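Long-range contacts in putative uncharacterized protein (PDB 4KPP), which probably exchanges calcium ions for protons across the membrane as a member of the sodium/calcium exchanger family: residues A[73-78]-A[253-258]; A[103-108]-A[315-320]; A[110-115]-A[280-285]; A[133-138]-A[274-279]. All blocks are in the same frame, centred on the assembly; numbering follows the deposited sequence.

Overall arrangement
Four contacts join segments of the first exchanger-family sequence region to segments of the second, all in a helical membrane bundle. Interactions 1 and 3 lie at the middle, their centres about 11 Å apart, and are tied where Glu255 OE2 meets Gln285 NE2 (3.2 Å). Interaction 2 shares helix 96-127 with interaction 3, and Asn108 OD1 takes a probable hydrogen bond from Lys282 NZ at 2.9 Å. Interaction 4 uses the earlier part of helix 271-285, with its centre about 12 Å from that of interaction 3. The bound calcium ion lies nearest to interaction 4, about 6 Å from the Leu134 side chain and about 12 Å from that of Ile112.

Interaction 1: A[73-78]-A[253-258]; sequences LAVLPE and ASESPE
Glu258 holds CG anti to its backbone N (chi1 169°) and stays extended beyond, while Val75 sets CG1 anti to its own carbonyl carbon (chi1 -65°), and the two meet obliquely. Val75 CG1 comes within 3.8 Å of Glu258 CD and 4.0 Å of Glu255 OE2, a methyl group set against two carboxylates. Those carboxylates are themselves neighbours. Glu255 bends at chi2, and its OE1 lies 3.5 Å from Glu78 CB. The carboxylates of Glu78 and Glu255 are turned 60° apart, with Glu78 OE2 4.3 Å from Glu255 OE1, and no hydrogen bond crosses the contact. Nearby, Ser254 CB packs 3.7 Å from Glu78 N, and Ser254 OG, bonded to Ala250 O, sits 4.0 Å from Pro77 CB. Such a buried acidic cluster is consistent with part of the cation path of an exchanger, although the bound calcium ion lies elsewhere. Helix 242-267 kinks at Pro257, while 73-78 runs through a type I turn, with Val75 as N-cap, into the first turn of helix 76-91. Helix 271-285 closes one side, where Ser281 OG bonds Glu258 OE1; helix 96-127 adds Leu111 and Ala107, and helix 32-60 lies against Pro77 and Pro257.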
loop_
_atom_site.group_PDB
_atom_site.type_symbol
_atom_site.label_atom_id
_atom_site.label_comp_id
_atom_site.label_asym_id
_atom_site.label_seq_id
_atom_site.Cartn_x
_atom_site.Cartn_y
_atom_site.Cartn_z
ATOM N N LEU A 73 3.890 0.878 7.693
ATOM C CA LEU A 73 2.940 0.921 8.799
ATOM C C LEU A 73 1.665 1.665 8.411
ATOM O O LEU A 73 0.611 1.460 9.011
ATOM C CB LEU A 73 3.583 1.558 10.037
ATOM C CG LEU A 73 4.767 0.812 10.670
ATOM C CD1 LEU A 73 5.425 1.651 11.754
ATOM C CD2 LEU A 73 4.335 -0.538 11.233
ATOM N N ALA A 74 1.764 2.514 7.392
ATOM C CA ALA A 74 0.619 3.282 6.905
ATOM C C ALA A 74 -0.381 2.427 6.117
ATOM O O ALA A 74 -1.516 2.846 5.887
ATOM C CB ALA A 74 1.089 4.463 6.065
ATOM N N VAL A 75 0.044 1.237 5.697
ATOM C CA VAL A 75 -0.815 0.353 4.910
ATOM C C VAL A 75 -0.991 -1.015 5.565
ATOM O O VAL A 75 -1.226 -2.016 4.895
ATOM C CB VAL A 75 -0.309 0.194 3.459
ATOM C CG1 VAL A 75 -0.398 1.522 2.724
ATOM C CG2 VAL A 75 1.117 -0.343 3.433
ATOM N N LEU A 76 -0.873 -1.039 6.887
ATOM C CA LEU A 76 -1.113 -2.249 7.668
ATOM C C LEU A 76 -2.500 -2.881 7.446
ATOM O O LEU A 76 -2.607 -4.108 7.403
ATOM C CB LEU A 76 -0.865 -1.982 9.157
ATOM C CG LEU A 76 0.027 -2.980 9.898
ATOM C CD1 LEU A 76 1.306 -3.252 9.114
ATOM C CD2 LEU A 76 0.354 -2.469 11.297
ATOM N N PRO A 77 -3.566 -2.061 7.320
ATOM C CA PRO A 77 -4.863 -2.680 7.024
ATOM C C PRO A 77 -4.860 -3.514 5.741
ATOM O O PRO A 77 -5.577 -4.510 5.659
ATOM C CB PRO A 77 -5.788 -1.475 6.858
ATOM C CG PRO A 77 -5.203 -0.442 7.736
ATOM C CD PRO A 77 -3.719 -0.630 7.651
ATOM N N GLU A 78 -4.059 -3.120 4.759
ATOM C CA GLU A 78 -3.985 -3.887 3.524
ATOM C C GLU A 78 -3.328 -5.244 3.762
ATOM O O GLU A 78 -3.769 -6.261 3.222
ATOM C CB GLU A 78 -3.245 -3.113 2.431
ATOM C CG GLU A 78 -2.873 -3.960 1.215
ATOM C CD GLU A 78 -4.072 -4.648 0.566
ATOM O OE1 GLU A 78 -3.876 -5.702 -0.079
ATOM O OE2 GLU A 78 -5.206 -4.137 0.685
ATOM N N ALA A 253 -10.807 0.776 1.228
ATOM C CA ALA A 253 -10.914 1.007 2.661
ATOM C C ALA A 253 -9.558 0.907 3.355
ATOM O O ALA A 253 -9.363 1.456 4.440
ATOM C CB ALA A 253 -11.902 0.030 3.280
ATOM N N SER A 254 -8.622 0.199 2.727
ATOM C CA SER A 254 -7.299 -0.001 3.311
ATOM C C SER A 254 -6.321 1.099 2.893
ATOM O O SER A 254 -5.427 1.463 3.655
ATOM C CB SER A 254 -6.741 -1.378 2.927
ATOM O OG SER A 254 -7.592 -2.428 3.364
ATOM N N GLU A 255 -6.497 1.623 1.682
ATOM C CA GLU A 255 -5.579 2.620 1.139
ATOM C C GLU A 255 -6.066 4.054 1.368
ATOM O O GLU A 255 -5.324 5.010 1.140
ATOM C CB GLU A 255 -5.343 2.375 -0.355
ATOM C CG GLU A 255 -4.863 0.968 -0.711
ATOM C CD GLU A 255 -3.412 0.712 -0.336
ATOM O OE1 GLU A 255 -3.140 -0.345 0.273
ATOM O OE2 GLU A 255 -2.544 1.554 -0.660
ATOM N N SER A 256 -7.310 4.202 1.814
ATOM C CA SER A 256 -7.874 5.525 2.102
ATOM C C SER A 256 -7.145 6.348 3.180
ATOM O O SER A 256 -6.881 7.532 2.963
ATOM C CB SER A 256 -9.369 5.431 2.429
ATOM O OG SER A 256 -10.116 5.082 1.279
ATOM N N PRO A 257 -6.844 5.744 4.349
ATOM C CA PRO A 257 -6.146 6.536 5.370
ATOM C C PRO A 257 -4.796 7.038 4.876
ATOM O O PRO A 257 -4.401 8.162 5.187
ATOM C CB PRO A 257 -5.942 5.534 6.510
ATOM C CG PRO A 257 -7.055 4.557 6.345
ATOM C CD PRO A 257 -7.221 4.411 4.864
ATOM N N GLU A 258 -4.107 6.201 4.107
ATOM C CA GLU A 258 -2.836 6.569 3.497
ATOM C C GLU A 258 -3.011 7.727 2.518
ATOM O O GLU A 258 -2.180 8.633 2.458
ATOM C CB GLU A 258 -2.246 5.365 2.767
ATOM C CG GLU A 258 -1.058 5.686 1.884
ATOM C CD GLU A 258 -0.926 4.709 0.738
ATOM O OE1 GLU A 258 0.194 4.542 0.214
ATOM O OE2 GLU A 258 -1.953 4.109 0.358
#

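Interaction 2: A[103-108]-A[315-320]; sequences NMTGAN and EEVLLT
A nearly parallel pair of helices in the membrane bundle of the exchanger fold makes this contact: helix 96-127 and helix 311-331 run with their segment axes 9.6 Å apart at closest approach and 21° between their directions. Thr105 and Thr320 carry the contact, their side chains crossing at about a right angle. Thr320 turns OG1 anti to its carbonyl carbon (chi1 -51°), and this oxygen lies against the hydrocarbon part of its partner, 3.3 Å from Thr105 CB. The same hydroxyl donates to Glu316 O one turn back (2.6 Å) and is bonded to Arg109 NH1 as well, which accounts for a buried polar atom. Thr105 CG2 reaches on to the backbone of the other helix, 3.9 Å from Glu316 O, and touches Val317 CG2 at 4.1 Å. Its own OG1 is bonded back to Thr101 O. Thr320 CG2, meanwhile, packs on Asn108 CB at 3.7 Å. An alanine at Thr320 would probably open a gap beside Thr105 and Asn108 and leave Arg109 NH1 short of an acceptor. Glu316 faces Thr105 with its CB, while its carboxylate forms salt bridges to Arg109 and Arg312, so this buried carboxylate is paired with two arginines beside the threonine contact. On the first helix Asn108 also bonds to its own turn: ND2 gives Met104 O a nearly straight bond of 2.8 Å (173° at the hydrogen), arriving on the face of that carbonyl opposite the one used by Asn108 N.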
loop_
_atom_site.group_PDB
_atom_site.type_symbol
_atom_site.label_atom_id
_atom_site.label_comp_id
_atom_site.label_asym_id
_atom_site.label_seq_id
_atom_site.Cartn_x
_atom_site.Cartn_y
_atom_site.Cartn_z
ATOM N N ASN A 103 -6.944 -9.294 -4.403
ATOM C CA ASN A 103 -6.869 -8.191 -3.447
ATOM C C ASN A 103 -5.519 -7.481 -3.509
ATOM O O ASN A 103 -5.437 -6.256 -3.405
ATOM C CB ASN A 103 -7.145 -8.691 -2.027
ATOM C CG ASN A 103 -7.150 -7.572 -1.004
ATOM O OD1 ASN A 103 -6.139 -7.300 -0.358
ATOM N ND2 ASN A 103 -8.297 -6.916 -0.852
ATOM N N MET A 104 -4.463 -8.266 -3.686
ATOM C CA MET A 104 -3.109 -7.739 -3.772
ATOM C C MET A 104 -2.917 -6.895 -5.031
ATOM O O MET A 104 -2.337 -5.809 -4.985
ATOM C CB MET A 104 -2.112 -8.896 -3.769
ATOM C CG MET A 104 -0.667 -8.483 -3.595
ATOM S SD MET A 104 0.356 -9.097 -4.943
ATOM C CE MET A 104 -0.001 -7.895 -6.195
ATOM N N THR A 105 -3.392 -7.409 -6.160
ATOM C CA THR A 105 -3.270 -6.703 -7.429
ATOM C C THR A 105 -4.157 -5.464 -7.433
ATOM O O THR A 105 -3.790 -4.420 -7.980
ATOM C CB THR A 105 -3.630 -7.611 -8.622
ATOM O OG1 THR A 105 -4.917 -8.202 -8.404
ATOM C CG2 THR A 105 -2.589 -8.716 -8.787
ATOM N N GLY A 106 -5.325 -5.583 -6.810
ATOM C CA GLY A 106 -6.221 -4.453 -6.664
ATOM C C GLY A 106 -5.567 -3.332 -5.882
ATOM O O GLY A 106 -5.613 -2.169 -6.289
ATOM N N ALA A 107 -4.945 -3.688 -4.763
ATOM C CA ALA A 107 -4.272 -2.710 -3.917
ATOM C C ALA A 107 -3.187 -1.967 -4.692
ATOM O O ALA A 107 -3.133 -0.737 -4.663
ATOM C CB ALA A 107 -3.691 -3.381 -2.679
ATOM N N ASN A 108 -2.343 -2.718 -5.395
ATOM C CA ASN A 108 -1.255 -2.140 -6.180
ATOM C C ASN A 108 -1.725 -1.206 -7.284
ATOM O O ASN A 108 -1.222 -0.095 -7.418
ATOM C CB ASN A 108 -0.376 -3.238 -6.787
ATOM C CG ASN A 108 0.660 -3.754 -5.817
ATOM O OD1 ASN A 108 1.789 -3.267 -5.779
ATOM N ND2 ASN A 108 0.280 -4.738 -5.018
ATOM N N GLU A 315 -3.405 -13.136 -15.377
ATOM C CA GLU A 315 -3.634 -11.940 -16.174
ATOM C C GLU A 315 -3.601 -10.704 -15.283
ATOM O O GLU A 315 -3.078 -9.665 -15.679
ATOM C CB GLU A 315 -4.976 -12.030 -16.908
ATOM C CG GLU A 315 -5.054 -13.153 -17.928
ATOM C CD GLU A 315 -6.477 -13.619 -18.187
ATOM O OE1 GLU A 315 -7.422 -12.974 -17.687
ATOM O OE2 GLU A 315 -6.649 -14.637 -18.887
ATOM N N GLU A 316 -4.158 -10.822 -14.080
ATOM C CA GLU A 316 -4.181 -9.709 -13.135
ATOM C C GLU A 316 -2.773 -9.318 -12.710
ATOM O O GLU A 316 -2.449 -8.132 -12.624
ATOM C CB GLU A 316 -5.024 -10.049 -11.903
ATOM C CG GLU A 316 -6.510 -10.221 -12.181
ATOM C CD GLU A 316 -7.188 -8.930 -12.608
ATOM O OE1 GLU A 316 -8.252 -9.011 -13.255
ATOM O OE2 GLU A 316 -6.670 -7.838 -12.289
ATOM N N VAL A 317 -1.940 -10.321 -12.445
ATOM C CA VAL A 317 -0.556 -10.084 -12.049
ATOM C C VAL A 317 0.228 -9.472 -13.203
ATOM O O VAL A 317 0.995 -8.528 -13.011
ATOM C CB VAL A 317 0.126 -11.385 -11.575
ATOM C CG1 VAL A 317 1.630 -11.194 -11.423
ATOM C CG2 VAL A 317 -0.491 -11.856 -10.269
ATOM N N LEU A 318 0.018 -10.010 -14.403
ATOM C CA LEU A 318 0.648 -9.492 -15.614
ATOM C C LEU A 318 0.257 -8.032 -15.847
ATOM O O LEU A 318 1.105 -7.191 -16.152
ATOM C CB LEU A 318 0.256 -10.350 -16.820
ATOM C CG LEU A 318 0.612 -9.835 -18.217
ATOM C CD1 LEU A 318 2.114 -9.649 -18.361
ATOM C CD2 LEU A 318 0.075 -10.777 -19.286
ATOM N N LEU A 319 -1.031 -7.742 -15.687
ATOM C CA LEU A 319 -1.554 -6.390 -15.849
ATOM C C LEU A 319 -0.911 -5.469 -14.821
ATOM O O LEU A 319 -0.530 -4.341 -15.137
ATOM C CB LEU A 319 -3.075 -6.389 -15.662
ATOM C CG LEU A 319 -3.970 -5.416 -16.441
ATOM C CD1 LEU A 319 -5.391 -5.475 -15.897
ATOM C CD2 LEU A 319 -3.454 -3.986 -16.422
ATOM N N THR A 320 -0.797 -5.959 -13.589
ATOM C CA THR A 320 -0.229 -5.176 -12.496
ATOM C C THR A 320 1.252 -4.918 -12.726
ATOM O O THR A 320 1.746 -3.821 -12.475
ATOM C CB THR A 320 -0.412 -5.885 -11.143
ATOM O OG1 THR A 320 -1.782 -6.273 -10.985
ATOM C CG2 THR A 320 -0.017 -4.962 -10.004
#

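Interaction 3: A[110-115]-A[280-285]; sequences LLIGIG and SSKVNQ
The carboxamide of Gln285 is the flat group facing Leu111. Leu111 CD1 sits above the amide plane at NE2, 3.6 Å away, while Val75 of helix 76-91's leading turn packs on the opposite face. At the nitrogen's edge, Ser281 OG lies close to the amide plane (9° out) and accepts from NE2 at 2.8 Å; a further bond from NE2 to Glu255 OE2 helps to fix the rotation of the group. The same Leu111 methyl also rests on the backbone of the second helix, 3.5 Å from Lys282 N, and reaches Lys282 CB. Lys282 bends at chi2 (62°), which turns CD away from the straight line, and is extended from there on. The hydrocarbon part of this chain passes obliquely across Ile112, whose CD1 lies 3.7 Å from Lys282 CE. The ammonium is bonded to Ser324 OG and Asn108 OD1 and makes a cation-pi contact with Trp286, so a buried charge is met by several partners. Helix 96-127 widens here into a pi-type turn: Leu110 O accepts from both Ile114 N (2.8 Å) and Gly115 N (3.1 Å). The two segments run roughly antiparallel, 154° apart, their segment axes coming within 10.6 Å at closest approach. Helix 242-267 packs against Leu111 through Glu255 and Glu258, helix 138-152 touches Lys282 through Leu145, and on helix 311-331 the side chain of Ile330, a residue of the calcium site, is about 7 Å from that of Ile112.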
loop_
_atom_site.group_PDB
_atom_site.type_symbol
_atom_site.label_atom_id
_atom_site.label_comp_id
_atom_site.label_asym_id
_atom_site.label_seq_id
_atom_site.Cartn_x
_atom_site.Cartn_y
_atom_site.Cartn_z
ATOM N N LEU A 110 -4.707 0.216 -7.730
ATOM C CA LEU A 110 -5.472 1.337 -7.196
ATOM C C LEU A 110 -4.533 2.415 -6.678
ATOM O O LEU A 110 -4.803 3.607 -6.810
ATOM C CB LEU A 110 -6.381 0.867 -6.060
ATOM C CG LEU A 110 -7.323 1.905 -5.451
ATOM C CD1 LEU A 110 -8.659 1.916 -6.184
ATOM C CD2 LEU A 110 -7.510 1.657 -3.960
ATOM N N LEU A 111 -3.425 1.981 -6.087
ATOM C CA LEU A 111 -2.454 2.891 -5.499
ATOM C C LEU A 111 -1.856 3.802 -6.567
ATOM O O LEU A 111 -1.710 5.004 -6.367
ATOM C CB LEU A 111 -1.340 2.090 -4.834
ATOM C CG LEU A 111 -0.663 2.610 -3.568
ATOM C CD1 LEU A 111 0.781 2.136 -3.555
ATOM C CD2 LEU A 111 -0.750 4.128 -3.408
ATOM N N ILE A 112 -1.503 3.219 -7.705
ATOM C CA ILE A 112 -0.917 3.988 -8.791
ATOM C C ILE A 112 -1.992 4.667 -9.626
ATOM O O ILE A 112 -1.928 5.873 -9.864
ATOM C CB ILE A 112 -0.029 3.106 -9.691
ATOM C CG1 ILE A 112 1.151 2.563 -8.882
ATOM C CG2 ILE A 112 0.460 3.895 -10.907
ATOM C CD1 ILE A 112 2.050 1.647 -9.661
ATOM N N GLY A 113 -2.982 3.891 -10.057
ATOM C CA GLY A 113 -4.036 4.398 -10.917
ATOM C C GLY A 113 -4.858 5.510 -10.294
ATOM O O GLY A 113 -5.211 6.479 -10.963
ATOM N N ILE A 114 -5.162 5.369 -9.009
ATOM C CA ILE A 114 -5.943 6.369 -8.292
ATOM C C ILE A 114 -5.065 7.252 -7.409
ATOM O O ILE A 114 -5.023 8.465 -7.588
ATOM C CB ILE A 114 -7.052 5.714 -7.438
ATOM C CG1 ILE A 114 -8.065 5.002 -8.338
ATOM C CG2 ILE A 114 -7.743 6.749 -6.558
ATOM C CD1 ILE A 114 -8.784 5.922 -9.309
ATOM N N GLY A 115 -4.359 6.634 -6.467
ATOM C CA GLY A 115 -3.534 7.355 -5.511
ATOM C C GLY A 115 -2.516 8.320 -6.097
ATOM O O GLY A 115 -2.578 9.520 -5.829
ATOM N N SER A 280 7.117 4.709 -2.003
ATOM C CA SER A 280 7.655 3.696 -1.098
ATOM C C SER A 280 6.589 2.685 -0.683
ATOM O O SER A 280 6.885 1.509 -0.485
ATOM C CB SER A 280 8.273 4.348 0.144
ATOM O OG SER A 280 8.750 3.364 1.045
ATOM N N SER A 281 5.351 3.148 -0.547
ATOM C CA SER A 281 4.238 2.262 -0.222
ATOM C C SER A 281 3.989 1.292 -1.368
ATOM O O SER A 281 3.633 0.130 -1.145
ATOM C CB SER A 281 2.970 3.064 0.069
ATOM O OG SER A 281 1.871 2.205 0.309
ATOM N N LYS A 282 4.168 1.777 -2.594
ATOM C CA LYS A 282 4.112 0.911 -3.765
ATOM C C LYS A 282 5.198 -0.150 -3.669
ATOM O O LYS A 282 4.961 -1.307 -3.989
ATOM C CB LYS A 282 4.247 1.719 -5.061
ATOM C CG LYS A 282 4.555 0.893 -6.313
ATOM C CD LYS A 282 3.463 -0.121 -6.640
ATOM C CE LYS A 282 3.892 -1.004 -7.810
ATOM N NZ LYS A 282 2.907 -2.072 -8.141
ATOM N N VAL A 283 6.379 0.240 -3.200
ATOM C CA VAL A 283 7.490 -0.701 -3.070
ATOM C C VAL A 283 7.145 -1.884 -2.163
ATOM O O VAL A 283 7.291 -3.036 -2.574
ATOM C CB VAL A 283 8.787 -0.013 -2.567
ATOM C CG1 VAL A 283 9.909 -1.034 -2.400
ATOM C CG2 VAL A 283 9.210 1.086 -3.521
ATOM N N ASN A 284 6.683 -1.615 -0.942
ATOM C CA ASN A 284 6.374 -2.716 -0.023
ATOM C C ASN A 284 5.193 -3.571 -0.483
ATOM O O ASN A 284 5.202 -4.794 -0.324
ATOM C CB ASN A 284 6.208 -2.251 1.437
ATOM C CG ASN A 284 4.879 -1.565 1.702
ATOM O OD1 ASN A 284 3.832 -2.210 1.754
ATOM N ND2 ASN A 284 4.922 -0.254 1.910
ATOM N N GLN A 285 4.187 -2.930 -1.070
ATOM C CA GLN A 285 3.017 -3.660 -1.543
ATOM C C GLN A 285 3.335 -4.499 -2.780
ATOM O O GLN A 285 2.618 -5.447 -3.103
ATOM C CB GLN A 285 1.840 -2.711 -1.795
ATOM C CG GLN A 285 1.288 -2.107 -0.509
ATOM C CD GLN A 285 0.101 -1.196 -0.735
ATOM O OE1 GLN A 285 -1.004 -1.658 -1.010
ATOM N NE2 GLN A 285 0.323 0.108 -0.610
#

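Interaction 4: A[133-138]-A[274-279]; sequences ELDDGI and SMNALI
Asp135 and Ile138 bracket a type I turn, closed by a weak backbone bond from Ile138 N to Asp135 O, and the turn sits against helix 271-285. The backbones stay well apart, Ile138 CA coming no nearer to Asn276 CA than 7.0 Å, so side chains make the contact. Asn276 places CG anti to its carbonyl carbon (chi1 -78°), and its ND2 donates to Asp135 OD2 at 2.6 Å. The bond is bent, 137° at the hydrogen, and the donor stands above the carboxylate plane. A leucine in place of Asn276 would probably leave Asp135 OD2 without this N-H and the turn less firmly held to the helix. Apolar chains pack beside the bond. The Leu134 side chain crosses that of Met275 obliquely, its CD1 3.6 Å from Met275 CB. Ile138 and Ile279 meet tip to tip, Ile138 CD1 3.7 Å from Ile279 CD1. The loop follows strand 131-133, which pairs antiparallel with strand 335-337, and Leu134 is bonded through its backbone to Leu334. The bound calcium ion is about 6 Å from the Leu134 side chain, Ile336 touches Leu134 and Met275, and Val119 and Trp116 of helix 96-127 back Met275 and Ile279.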
loop_
_atom_site.group_PDB
_atom_site.type_symbol
_atom_site.label_atom_id
_atom_site.label_comp_id
_atom_site.label_asym_id
_atom_site.label_seq_id
_atom_site.Cartn_x
_atom_site.Cartn_y
_atom_site.Cartn_z
ATOM N N GLU A 133 7.766 17.584 -8.991
ATOM C CA GLU A 133 9.146 17.111 -8.970
ATOM C C GLU A 133 9.431 16.230 -7.754
ATOM O O GLU A 133 8.920 16.481 -6.660
ATOM C CB GLU A 133 10.112 18.295 -9.008
ATOM C CG GLU A 133 9.786 19.393 -8.010
ATOM C CD GLU A 133 10.618 20.640 -8.231
ATOM O OE1 GLU A 133 10.472 21.600 -7.445
ATOM O OE2 GLU A 133 11.419 20.659 -9.191
ATOM N N LEU A 134 10.241 15.195 -7.956
ATOM C CA LEU A 134 10.590 14.277 -6.877
ATOM C C LEU A 134 12.057 14.413 -6.467
ATOM O O LEU A 134 12.892 14.866 -7.249
ATOM C CB LEU A 134 10.289 12.829 -7.276
ATOM C CG LEU A 134 8.840 12.423 -7.568
ATOM C CD1 LEU A 134 7.847 13.219 -6.718
ATOM C CD2 LEU A 134 8.516 12.546 -9.050
ATOM N N ASP A 135 12.364 14.009 -5.238
ATOM C CA ASP A 135 13.725 14.087 -4.709
ATOM C C ASP A 135 14.654 13.119 -5.436
ATOM O O ASP A 135 14.196 12.225 -6.146
ATOM C CB ASP A 135 13.732 13.771 -3.210
ATOM C CG ASP A 135 12.533 14.354 -2.485
ATOM O OD1 ASP A 135 12.611 15.517 -2.032
ATOM O OD2 ASP A 135 11.509 13.647 -2.370
ATOM N N ASP A 136 15.958 13.296 -5.249
ATOM C CA ASP A 136 16.949 12.421 -5.868
ATOM C C ASP A 136 16.939 11.037 -5.233
ATOM O O ASP A 136 17.346 10.057 -5.858
ATOM C CB ASP A 136 18.352 13.023 -5.759
ATOM C CG ASP A 136 18.524 14.265 -6.608
ATOM O OD1 ASP A 136 17.817 14.389 -7.631
ATOM O OD2 ASP A 136 19.369 15.115 -6.256
ATOM N N GLY A 137 16.477 10.965 -3.987
ATOM C CA GLY A 137 16.452 9.716 -3.249
ATOM C C GLY A 137 15.476 8.709 -3.820
ATOM O O GLY A 137 15.548 7.525 -3.508
ATOM N N ILE A 138 14.564 9.183 -4.662
ATOM C CA ILE A 138 13.569 8.327 -5.301
ATOM C C ILE A 138 14.222 7.254 -6.178
ATOM O O ILE A 138 13.667 6.169 -6.361
ATOM C CB ILE A 138 12.526 9.182 -6.081
ATOM C CG1 ILE A 138 11.457 9.701 -5.120
ATOM C CG2 ILE A 138 11.835 8.390 -7.178
ATOM C CD1 ILE A 138 10.724 8.594 -4.380
ATOM N N SER A 274 5.211 13.686 0.453
ATOM C CA SER A 274 3.942 13.013 0.216
ATOM C C SER A 274 4.082 11.955 -0.878
ATOM O O SER A 274 3.588 10.838 -0.739
ATOM C CB SER A 274 2.865 14.031 -0.159
ATOM O OG SER A 274 1.598 13.411 -0.273
ATOM N N MET A 275 4.765 12.312 -1.961
ATOM C CA MET A 275 4.996 11.375 -3.056
ATOM C C MET A 275 6.023 10.306 -2.688
ATOM O O MET A 275 5.940 9.176 -3.163
ATOM C CB MET A 275 5.440 12.107 -4.326
ATOM C CG MET A 275 4.390 13.030 -4.931
ATOM S SD MET A 275 2.817 12.216 -5.276
ATOM C CE MET A 275 3.342 10.817 -6.260
ATOM N N ASN A 276 6.994 10.668 -1.854
ATOM C CA ASN A 276 7.972 9.702 -1.358
ATOM C C ASN A 276 7.290 8.530 -0.666
ATOM O O ASN A 276 7.707 7.383 -0.814
ATOM C CB ASN A 276 8.952 10.361 -0.384
ATOM C CG ASN A 276 10.013 11.181 -1.085
ATOM O OD1 ASN A 276 10.355 10.921 -2.237
ATOM N ND2 ASN A 276 10.544 12.180 -0.388
ATOM N N ALA A 277 6.239 8.835 0.088
ATOM C CA ALA A 277 5.517 7.831 0.855
ATOM C C ALA A 277 4.684 6.937 -0.053
ATOM O O ALA A 277 4.660 5.717 0.119
ATOM C CB ALA A 277 4.634 8.502 1.907
ATOM N N LEU A 278 4.001 7.549 -1.016
ATOM C CA LEU A 278 3.172 6.802 -1.957
ATOM C C LEU A 278 4.010 5.883 -2.840
ATOM O O LEU A 278 3.583 4.780 -3.187
ATOM C CB LEU A 278 2.357 7.754 -2.833
ATOM C CG LEU A 278 1.273 8.585 -2.148
ATOM C CD1 LEU A 278 0.460 9.319 -3.194
ATOM C CD2 LEU A 278 0.377 7.713 -1.282
ATOM N N ILE A 279 5.198 6.346 -3.208
ATOM C CA ILE A 279 6.095 5.554 -4.040
ATOM C C ILE A 279 6.708 4.410 -3.233
ATOM O O ILE A 279 6.788 3.278 -3.711
ATOM C CB ILE A 279 7.191 6.434 -4.675
ATOM C CG1 ILE A 279 6.564 7.393 -5.696
ATOM C CG2 ILE A 279 8.279 5.573 -5.314
ATOM C CD1 ILE A 279 7.488 8.497 -6.170
#